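CELL division inhibitor (Pyrococcus furiosus, PDB 1G3Q) binds ADP and magnesium as a MinD-type P-loop ATPase and probably hydrolyses ATP in the control of cell division. Local coordinates at residues G28-D38 / D79-A87; L59-E70 / K100-K111. All coordinates share one frame; numbering follows the deposited sequence.

Interaction 1: residues G28-D38 / D79-A87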
loop_
_atom_site.group_PDB
_atom_site.type_symbol
_atom_site.label_atom_id
_atom_site.label_comp_id
_atom_site.label_asym_id
_atom_site.label_seq_id
_atom_site.Cartn_x
_atom_site.Cartn_y
_atom_site.Cartn_z
ATOM N N GLY A 28 -5.319 10.916 5.573
ATOM C CA GLY A 28 -6.487 11.081 6.414
ATOM C C GLY A 28 -6.329 12.306 7.294
ATOM O O GLY A 28 -7.291 13.026 7.564
ATOM N N ASP A 29 -5.101 12.547 7.736
ATOM C CA ASP A 29 -4.813 13.683 8.597
ATOM C C ASP A 29 -4.929 14.999 7.833
ATOM O O ASP A 29 -5.072 16.058 8.436
ATOM C CB ASP A 29 -3.415 13.535 9.204
ATOM C CG ASP A 29 -3.184 14.470 10.375
ATOM O OD1 ASP A 29 -4.114 14.639 11.196
ATOM O OD2 ASP A 29 -2.071 15.026 10.490
ATOM N N ARG A 30 -4.870 14.929 6.506
ATOM C CA ARG A 30 -4.980 16.125 5.677
ATOM C C ARG A 30 -6.445 16.371 5.330
ATOM O O ARG A 30 -6.772 17.299 4.590
ATOM C CB ARG A 30 -4.150 15.967 4.397
ATOM C CG ARG A 30 -2.654 15.833 4.650
ATOM C CD ARG A 30 -1.907 15.442 3.388
ATOM N NE ARG A 30 -1.927 16.496 2.379
ATOM C CZ ARG A 30 -1.195 17.605 2.435
ATOM N NH1 ARG A 30 -0.374 17.811 3.455
ATOM N NH2 ARG A 30 -1.289 18.511 1.472
ATOM N N GLY A 31 -7.323 15.528 5.867
ATOM C CA GLY A 31 -8.745 15.683 5.621
ATOM C C GLY A 31 -9.337 14.831 4.509
ATOM O O GLY A 31 -10.516 14.971 4.199
ATOM N N ARG A 32 -8.540 13.950 3.911
ATOM C CA ARG A 32 -9.034 13.097 2.833
ATOM C C ARG A 32 -9.602 11.796 3.399
ATOM O O ARG A 32 -9.039 11.228 4.335
ATOM C CB ARG A 32 -7.904 12.773 1.850
ATOM C CG ARG A 32 -7.075 13.981 1.428
ATOM C CD ARG A 32 -7.923 15.049 0.745
ATOM N NE ARG A 32 -7.166 16.284 0.542
ATOM C CZ ARG A 32 -7.623 17.346 -0.116
ATOM N NH1 ARG A 32 -6.860 18.426 -0.247
ATOM N NH2 ARG A 32 -8.837 17.329 -0.653
ATOM N N LYS A 33 -10.712 11.329 2.832
ATOM C CA LYS A 33 -11.336 10.088 3.288
ATOM C C LYS A 33 -10.624 8.928 2.604
ATOM O O LYS A 33 -10.669 8.794 1.379
ATOM C CB LYS A 33 -12.827 10.079 2.945
ATOM C CG LYS A 33 -13.594 8.910 3.548
ATOM C CD LYS A 33 -15.077 8.985 3.206
ATOM C CE LYS A 33 -15.829 7.763 3.708
ATOM N NZ LYS A 33 -17.260 7.774 3.273
ATOM N N VAL A 34 -9.981 8.085 3.405
ATOM C CA VAL A 34 -9.203 6.966 2.883
ATOM C C VAL A 34 -9.676 5.564 3.255
ATOM O O VAL A 34 -10.145 5.324 4.366
ATOM C CB VAL A 34 -7.738 7.074 3.359
ATOM C CG1 VAL A 34 -6.893 5.992 2.710
ATOM C CG2 VAL A 34 -7.184 8.462 3.057
ATOM N N LEU A 35 -9.542 4.641 2.307
ATOM C CA LEU A 35 -9.869 3.239 2.541
ATOM C C LEU A 35 -8.580 2.471 2.273
ATOM O O LEU A 35 -8.079 2.456 1.143
ATOM C CB LEU A 35 -10.955 2.719 1.592
ATOM C CG LEU A 35 -11.192 1.209 1.783
ATOM C CD1 LEU A 35 -11.747 0.948 3.187
ATOM C CD2 LEU A 35 -12.149 0.674 0.728
ATOM N N ALA A 36 -8.026 1.865 3.316
ATOM C CA ALA A 36 -6.805 1.080 3.176
ATOM C C ALA A 36 -7.264 -0.355 2.933
ATOM O O ALA A 36 -7.940 -0.946 3.773
ATOM C CB ALA A 36 -5.972 1.170 4.453
ATOM N N VAL A 37 -6.903 -0.906 1.780
ATOM C CA VAL A 37 -7.313 -2.256 1.415
ATOM C C VAL A 37 -6.171 -3.268 1.507
ATOM O O VAL A 37 -5.098 -3.058 0.946
ATOM C CB VAL A 37 -7.874 -2.276 -0.027
ATOM C CG1 VAL A 37 -8.296 -3.686 -0.414
ATOM C CG2 VAL A 37 -9.063 -1.317 -0.137
ATOM N N ASP A 38 -6.406 -4.367 2.217
ATOM C CA ASP A 38 -5.384 -5.396 2.336
ATOM C C ASP A 38 -5.562 -6.410 1.215
ATOM O O ASP A 38 -6.300 -7.387 1.359
ATOM C CB ASP A 38 -5.470 -6.122 3.680
ATOM C CG ASP A 38 -4.247 -6.980 3.945
ATOM O OD1 ASP A 38 -3.516 -7.282 2.973
ATOM O OD2 ASP A 38 -4.009 -7.355 5.111
ATOM N N ASP A 79 -8.418 9.537 12.085
ATOM C CA ASP A 79 -9.391 10.391 11.416
ATOM C C ASP A 79 -9.428 10.169 9.919
ATOM O O ASP A 79 -8.396 10.239 9.250
ATOM C CB ASP A 79 -9.082 11.874 11.661
ATOM C CG ASP A 79 -9.386 12.310 13.074
ATOM O OD1 ASP A 79 -9.994 11.523 13.828
ATOM O OD2 ASP A 79 -9.025 13.450 13.425
ATOM N N ASN A 80 -10.627 9.905 9.411
ATOM C CA ASN A 80 -10.860 9.713 7.984
ATOM C C ASN A 80 -10.220 8.471 7.372
ATOM O O ASN A 80 -10.139 8.349 6.149
ATOM C CB ASN A 80 -10.395 10.958 7.220
ATOM C CG ASN A 80 -10.997 12.237 7.776
ATOM O OD1 ASN A 80 -12.214 12.349 7.923
ATOM N ND2 ASN A 80 -10.144 13.210 8.089
ATOM N N VAL A 81 -9.778 7.544 8.212
ATOM C CA VAL A 81 -9.154 6.329 7.705
ATOM C C VAL A 81 -9.973 5.084 8.024
ATOM O O VAL A 81 -10.283 4.802 9.182
ATOM C CB VAL A 81 -7.731 6.151 8.274
ATOM C CG1 VAL A 81 -7.105 4.868 7.731
ATOM C CG2 VAL A 81 -6.875 7.349 7.898
ATOM N N TYR A 82 -10.329 4.345 6.983
ATOM C CA TYR A 82 -11.093 3.124 7.155
ATOM C C TYR A 82 -10.275 1.978 6.581
ATOM O O TYR A 82 -9.341 2.201 5.808
ATOM C CB TYR A 82 -12.441 3.246 6.445
ATOM C CG TYR A 82 -13.230 4.434 6.941
ATOM C CD1 TYR A 82 -12.935 5.722 6.497
ATOM C CD2 TYR A 82 -14.227 4.279 7.904
ATOM C CE1 TYR A 82 -13.612 6.831 7.002
ATOM C CE2 TYR A 82 -14.908 5.379 8.419
ATOM C CZ TYR A 82 -14.592 6.651 7.963
ATOM O OH TYR A 82 -15.249 7.740 8.481
ATOM N N VAL A 83 -10.610 0.755 6.967
ATOM C CA VAL A 83 -9.865 -0.388 6.472
ATOM C C VAL A 83 -10.762 -1.532 6.015
ATOM O O VAL A 83 -11.849 -1.755 6.560
ATOM C CB VAL A 83 -8.865 -0.897 7.553
ATOM C CG1 VAL A 83 -9.620 -1.326 8.800
ATOM C CG2 VAL A 83 -8.014 -2.055 7.007
ATOM N N LEU A 84 -10.306 -2.208 4.964
ATOM C CA LEU A 84 -10.967 -3.380 4.391
ATOM C C LEU A 84 -9.892 -4.422 4.690
ATOM O O LEU A 84 -8.974 -4.628 3.900
ATOM C CB LEU A 84 -11.157 -3.203 2.876
ATOM C CG LEU A 84 -11.699 -4.391 2.068
ATOM C CD1 LEU A 84 -12.871 -5.009 2.786
ATOM C CD2 LEU A 84 -12.108 -3.927 0.670
ATOM N N PRO A 85 -9.986 -5.069 5.860
ATOM C CA PRO A 85 -9.041 -6.082 6.336
ATOM C C PRO A 85 -9.055 -7.441 5.662
ATOM O O PRO A 85 -10.036 -7.839 5.053
ATOM C CB PRO A 85 -9.390 -6.186 7.814
ATOM C CG PRO A 85 -10.898 -6.103 7.767
ATOM C CD PRO A 85 -11.144 -4.967 6.773
ATOM N N GLY A 86 -7.939 -8.149 5.789
ATOM C CA GLY A 86 -7.833 -9.480 5.227
ATOM C C GLY A 86 -7.792 -10.480 6.369
ATOM O O GLY A 86 -7.359 -10.144 7.472
ATOM N N ALA A 87 -8.259 -11.699 6.122
ATOM C CA ALA A 87 -8.241 -12.733 7.149
ATOM C C ALA A 87 -6.846 -13.343 7.143
ATOM O O ALA A 87 -6.138 -13.261 6.138
ATOM C CB ALA A 87 -9.291 -13.808 6.841
HETATM O O HOH W 1 -5.490 -7.030 7.151
#
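Val34 and Asn80 begin a run of five backbone hydrogen bonds that joins strand 34-38 to strand 81-84 in parallel. Val34 N gives to Asn80 O at 2.8 Å, Val34 O takes Tyr82 N, Ala36 N and O serve Tyr82 O and Leu84 N, and Asp38 N closes the series on Leu84 O at 3.1 Å.

Ahead of the strands, the side-chain amide of Asn80 reaches the end of helix 16-29. Its ND2 meets Gly28 O at 2.9 Å in a nearly straight bond (173°), with the acceptor in the amide plane. Gly28 O also accepts Gly31 N, within the Schellman motif that ends the helix, so two donors grip this oxygen.

Apolar contacts line one face of the pair. CD2 of Leu84 lies alongside both methyls of Val37, 4.0 Å from CG1, while Leu35 CD1 covers Tyr82 CB. The Lys33 chain, its CG anti to the backbone N (chi1 -172°), runs extended past Tyr82 CE1 and brings NZ to Lys111 O.

At the C-terminal end a water bridges Asp38 OD2 and Gly86 N, accepting from the latter at 3.0 Å; Asp38 OD1 takes the amide of Asp40. The Asp38 side chain comes within about 6 Å of the bound magnesium. Strand 34-38 follows helix 16-29, the helix after the P-loop, and pairs in parallel with strand 81-84, as in P-loop NTPases.

Interaction 2: residues L59-E70 / K100-K111; sequences LHDVLAGEANVE and KLPEVIKSLKDK
Leu59, Leu63 and Val69 pack against Leu101, Val104 and Leu108, joining helix 59-63 and the 3-10 turn at 69-70 to helix 101-106 and the residues after it, on one side of the sheet in this alpha-beta-alpha layered P-loop fold. Across the contact the grip is apolar, without a direct hydrogen bond. Leu101 CD2 is shared by two leucines, lying 3.6 Å from Leu59 CD2, where the side chains cross at about a right angle, and the same distance from Leu63 CD1. Val104 spreads its two methyls: CG1 also touches Val62, whereas CG2 turns to Leu63 CD2. The chi1 of Val69 (70°) puts its CG2 anti to the backbone N, from where Val69 CG2 meets Val104 CG1 at 3.6 Å. Val69 slides past Leu108 in the opposite direction, each of its methyls meeting one of Leu108's, Val69 CG2 against Leu108 CD1 at 3.7 Å.

Leu59 also touches Val37 and Leu84 of the sheet, and Leu108 rests on Leu35, so this layer continues down onto the strands. Replacing Leu59 by an alanine is likely to open a gap beside Leu101 CD2 and to strip part of the cover from Val37.

Farther out, Glu70 OE2 and Lys111 NZ make only a long salt bridge, 3.9 Å apart. Ser107 OG folds back to donate to Val104 O at 2.6 Å. At the opposite end of the contact the extended Lys100 chain brings NZ to a water that accepts from it at 3.2 Å and donates to Leu63 O at 2.8 Å.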
loop_
_atom_site.group_PDB
_atom_site.type_symbol
_atom_site.label_atom_id
_atom_site.label_comp_id
_atom_site.label_asym_id
_atom_site.label_seq_id
_atom_site.Cartn_x
_atom_site.Cartn_y
_atom_site.Cartn_z
ATOM N N LEU A 59 -12.103 -9.065 3.643
ATOM C CA LEU A 59 -12.135 -9.060 2.190
ATOM C C LEU A 59 -12.217 -10.512 1.708
ATOM O O LEU A 59 -12.840 -10.806 0.688
ATOM C CB LEU A 59 -10.867 -8.391 1.647
ATOM C CG LEU A 59 -10.619 -8.397 0.134
ATOM C CD1 LEU A 59 -11.810 -7.801 -0.596
ATOM C CD2 LEU A 59 -9.352 -7.611 -0.168
ATOM N N HIS A 60 -11.599 -11.422 2.457
ATOM C CA HIS A 60 -11.612 -12.836 2.088
ATOM C C HIS A 60 -13.035 -13.389 2.066
ATOM O O HIS A 60 -13.379 -14.205 1.206
ATOM C CB HIS A 60 -10.740 -13.650 3.051
ATOM C CG HIS A 60 -9.277 -13.347 2.937
ATOM N ND1 HIS A 60 -8.732 -12.145 3.334
ATOM C CD2 HIS A 60 -8.249 -14.088 2.460
ATOM C CE1 HIS A 60 -7.430 -12.161 3.108
ATOM N NE2 HIS A 60 -7.112 -13.328 2.579
ATOM N N ASP A 61 -13.855 -12.943 3.013
ATOM C CA ASP A 61 -15.247 -13.374 3.083
ATOM C C ASP A 61 -15.977 -12.864 1.847
ATOM O O ASP A 61 -16.778 -13.576 1.239
ATOM C CB ASP A 61 -15.920 -12.814 4.339
ATOM C CG ASP A 61 -15.419 -13.468 5.608
ATOM O OD1 ASP A 61 -15.612 -14.691 5.757
ATOM O OD2 ASP A 61 -14.835 -12.761 6.456
ATOM N N VAL A 62 -15.688 -11.620 1.484
ATOM C CA VAL A 62 -16.301 -10.990 0.320
ATOM C C VAL A 62 -15.905 -11.736 -0.953
ATOM O O VAL A 62 -16.760 -12.067 -1.783
ATOM C CB VAL A 62 -15.855 -9.509 0.198
ATOM C CG1 VAL A 62 -16.526 -8.854 -1.000
ATOM C CG2 VAL A 62 -16.198 -8.750 1.483
ATOM N N LEU A 63 -14.611 -12.013 -1.094
ATOM C CA LEU A 63 -14.089 -12.708 -2.269
ATOM C C LEU A 63 -14.559 -14.154 -2.365
ATOM O O LEU A 63 -14.444 -14.782 -3.419
ATOM C CB LEU A 63 -12.558 -12.660 -2.276
ATOM C CG LEU A 63 -11.923 -11.263 -2.299
ATOM C CD1 LEU A 63 -10.408 -11.391 -2.229
ATOM C CD2 LEU A 63 -12.339 -10.515 -3.562
ATOM N N ALA A 64 -15.081 -14.686 -1.264
ATOM C CA ALA A 64 -15.589 -16.054 -1.258
ATOM C C ALA A 64 -17.081 -16.003 -1.569
ATOM O O ALA A 64 -17.749 -17.033 -1.651
ATOM C CB ALA A 64 -15.355 -16.707 0.104
ATOM N N GLY A 65 -17.591 -14.786 -1.747
ATOM C CA GLY A 65 -18.999 -14.594 -2.048
ATOM C C GLY A 65 -19.883 -14.824 -0.838
ATOM O O GLY A 65 -21.077 -15.098 -0.978
ATOM N N GLU A 66 -19.302 -14.708 0.353
ATOM C CA GLU A 66 -20.050 -14.930 1.588
ATOM C C GLU A 66 -20.432 -13.654 2.331
ATOM O O GLU A 66 -21.049 -13.716 3.395
ATOM C CB GLU A 66 -19.250 -15.837 2.531
ATOM C CG GLU A 66 -19.067 -17.264 2.036
ATOM C CD GLU A 66 -20.389 -17.978 1.819
ATOM O OE1 GLU A 66 -21.244 -17.954 2.731
ATOM O OE2 GLU A 66 -20.573 -18.569 0.735
ATOM N N ALA A 67 -20.069 -12.501 1.783
ATOM C CA ALA A 67 -20.395 -11.237 2.433
ATOM C C ALA A 67 -20.346 -10.058 1.472
ATOM O O ALA A 67 -19.608 -10.079 0.491
ATOM C CB ALA A 67 -19.432 -10.990 3.599
ATOM N N ASN A 68 -21.140 -9.033 1.764
ATOM C CA ASN A 68 -21.158 -7.825 0.950
ATOM C C ASN A 68 -19.961 -6.992 1.396
ATOM O O ASN A 68 -19.676 -6.903 2.590
ATOM C CB ASN A 68 -22.461 -7.053 1.172
ATOM C CG ASN A 68 -23.675 -7.821 0.693
ATOM O OD1 ASN A 68 -23.690 -8.328 -0.426
ATOM N ND2 ASN A 68 -24.702 -7.911 1.534
ATOM N N VAL A 69 -19.258 -6.384 0.446
ATOM C CA VAL A 69 -18.078 -5.600 0.785
ATOM C C VAL A 69 -18.367 -4.513 1.826
ATOM O O VAL A 69 -17.482 -4.135 2.594
ATOM C CB VAL A 69 -17.446 -4.965 -0.477
ATOM C CG1 VAL A 69 -18.339 -3.858 -1.017
ATOM C CG2 VAL A 69 -16.047 -4.452 -0.153
ATOM N N GLU A 70 -19.607 -4.027 1.862
ATOM C CA GLU A 70 -19.994 -2.999 2.828
ATOM C C GLU A 70 -19.767 -3.490 4.256
ATOM O O GLU A 70 -19.424 -2.706 5.145
ATOM C CB GLU A 70 -21.480 -2.639 2.683
ATOM C CG GLU A 70 -21.859 -1.788 1.481
ATOM C CD GLU A 70 -21.641 -2.485 0.153
ATOM O OE1 GLU A 70 -21.760 -3.730 0.093
ATOM O OE2 GLU A 70 -21.365 -1.774 -0.839
ATOM N N LYS A 100 -11.865 -11.723 -8.268
ATOM C CA LYS A 100 -12.965 -10.800 -7.998
ATOM C C LYS A 100 -12.522 -9.513 -7.305
ATOM O O LYS A 100 -13.348 -8.653 -6.999
ATOM C CB LYS A 100 -14.042 -11.492 -7.161
ATOM C CG LYS A 100 -14.832 -12.526 -7.946
ATOM C CD LYS A 100 -15.814 -13.279 -7.074
ATOM C CE LYS A 100 -16.660 -14.223 -7.923
ATOM N NZ LYS A 100 -17.557 -15.056 -7.078
ATOM N N LEU A 101 -11.222 -9.382 -7.064
ATOM C CA LEU A 101 -10.693 -8.190 -6.409
ATOM C C LEU A 101 -11.013 -6.902 -7.175
ATOM O O LEU A 101 -11.540 -5.951 -6.599
ATOM C CB LEU A 101 -9.178 -8.322 -6.207
ATOM C CG LEU A 101 -8.754 -9.155 -4.993
ATOM C CD1 LEU A 101 -7.254 -9.425 -5.028
ATOM C CD2 LEU A 101 -9.135 -8.401 -3.719
ATOM N N PRO A 102 -10.705 -6.856 -8.484
ATOM C CA PRO A 102 -10.993 -5.643 -9.258
ATOM C C PRO A 102 -12.438 -5.153 -9.169
ATOM O O PRO A 102 -12.673 -3.971 -8.935
ATOM C CB PRO A 102 -10.592 -6.042 -10.673
ATOM C CG PRO A 102 -9.417 -6.945 -10.422
ATOM C CD PRO A 102 -9.926 -7.814 -9.291
ATOM N N GLU A 103 -13.404 -6.049 -9.348
ATOM C CA GLU A 103 -14.804 -5.645 -9.284
ATOM C C GLU A 103 -15.208 -5.214 -7.876
ATOM O O GLU A 103 -15.950 -4.246 -7.706
ATOM C CB GLU A 103 -15.719 -6.777 -9.776
ATOM C CG GLU A 103 -15.683 -8.058 -8.954
ATOM C CD GLU A 103 -16.408 -9.213 -9.639
ATOM O OE1 GLU A 103 -16.029 -9.570 -10.777
ATOM O OE2 GLU A 103 -17.355 -9.764 -9.040
ATOM N N VAL A 104 -14.709 -5.919 -6.866
ATOM C CA VAL A 104 -15.040 -5.580 -5.486
ATOM C C VAL A 104 -14.499 -4.211 -5.085
ATOM O O VAL A 104 -15.233 -3.370 -4.574
ATOM C CB VAL A 104 -14.483 -6.625 -4.498
ATOM C CG1 VAL A 104 -14.717 -6.158 -3.065
ATOM C CG2 VAL A 104 -15.163 -7.965 -4.726
ATOM N N ILE A 105 -13.213 -3.989 -5.316
ATOM C CA ILE A 105 -12.594 -2.724 -4.951
ATOM C C ILE A 105 -13.181 -1.535 -5.708
ATOM O O ILE A 105 -13.582 -0.540 -5.105
ATOM C CB ILE A 105 -11.071 -2.782 -5.175
ATOM C CG1 ILE A 105 -10.465 -3.817 -4.224
ATOM C CG2 ILE A 105 -10.448 -1.404 -4.957
ATOM C CD1 ILE A 105 -8.971 -4.034 -4.392
ATOM N N LYS A 106 -13.250 -1.646 -7.028
ATOM C CA LYS A 106 -13.772 -0.559 -7.841
ATOM C C LYS A 106 -15.205 -0.150 -7.500
ATOM O O LYS A 106 -15.600 0.985 -7.750
ATOM C CB LYS A 106 -13.640 -0.923 -9.322
ATOM C CG LYS A 106 -12.180 -1.118 -9.731
ATOM C CD LYS A 106 -12.008 -1.352 -11.227
ATOM C CE LYS A 106 -10.530 -1.398 -11.589
ATOM N NZ LYS A 106 -10.300 -1.443 -13.058
ATOM N N SER A 107 -15.975 -1.059 -6.910
ATOM C CA SER A 107 -17.352 -0.748 -6.538
ATOM C C SER A 107 -17.409 0.227 -5.358
ATOM O O SER A 107 -18.472 0.747 -5.027
ATOM C CB SER A 107 -18.105 -2.024 -6.158
ATOM O OG SER A 107 -17.652 -2.527 -4.909
ATOM N N LEU A 108 -16.264 0.469 -4.727
ATOM C CA LEU A 108 -16.187 1.370 -3.577
ATOM C C LEU A 108 -15.641 2.743 -3.961
ATOM O O LEU A 108 -15.559 3.644 -3.126
ATOM C CB LEU A 108 -15.283 0.759 -2.505
ATOM C CG LEU A 108 -15.740 -0.567 -1.893
ATOM C CD1 LEU A 108 -14.591 -1.208 -1.134
ATOM C CD2 LEU A 108 -16.933 -0.319 -0.980
ATOM N N LYS A 109 -15.273 2.886 -5.229
ATOM C CA LYS A 109 -14.696 4.118 -5.749
ATOM C C LYS A 109 -15.408 5.411 -5.364
ATOM O O LYS A 109 -14.756 6.411 -5.063
ATOM C CB LYS A 109 -14.603 4.034 -7.276
ATOM C CG LYS A 109 -13.906 5.220 -7.919
ATOM C CD LYS A 109 -13.847 5.079 -9.433
ATOM C CE LYS A 109 -13.090 6.242 -10.059
ATOM N NZ LYS A 109 -13.028 6.127 -11.546
ATOM N N ASP A 110 -16.736 5.391 -5.371
ATOM C CA ASP A 110 -17.522 6.580 -5.061
ATOM C C ASP A 110 -17.653 6.955 -3.586
ATOM O O ASP A 110 -18.203 8.012 -3.266
ATOM C CB ASP A 110 -18.925 6.433 -5.654
ATOM C CG ASP A 110 -19.635 5.187 -5.162
ATOM O OD1 ASP A 110 -19.165 4.066 -5.471
ATOM O OD2 ASP A 110 -20.663 5.324 -4.465
ATOM N N LYS A 111 -17.158 6.111 -2.688
ATOM C CA LYS A 111 -17.276 6.391 -1.260
ATOM C C LYS A 111 -16.008 6.898 -0.579
ATOM O O LYS A 111 -16.025 7.192 0.615
ATOM C CB LYS A 111 -17.769 5.139 -0.528
ATOM C CG LYS A 111 -19.133 4.658 -0.991
ATOM C CD LYS A 111 -19.631 3.481 -0.165
ATOM C CE LYS A 111 -21.033 3.072 -0.599
ATOM N NZ LYS A 111 -21.588 1.987 0.261
HETATM O O HOH W 2 -15.969 -16.719 -4.797
#

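From the N terminus, the chain runs down helix 16-29 and through strand 34-38, then supplies 59-70 before returning as strand 81-84, where interaction 1 closes its loop. Interaction 2 closes later, when 100-111 comes back onto 59-70; the four segments alternate along the chain, so the two loops cross. Their centres are about 15 Å apart, yet they meet directly: Leu59 N probably hydrogen-bonds Pro85 O at 2.8 Å, and Gly86 and Ala87 pack against His60. Interaction 1 thus pairs neighbouring strands and ties in the end of helix 16-29, while interaction 2 packs helix 59-63 and the 3-10 turn at 69-70 against helix 101-106, on the sheet face that carries Leu35 and Val37.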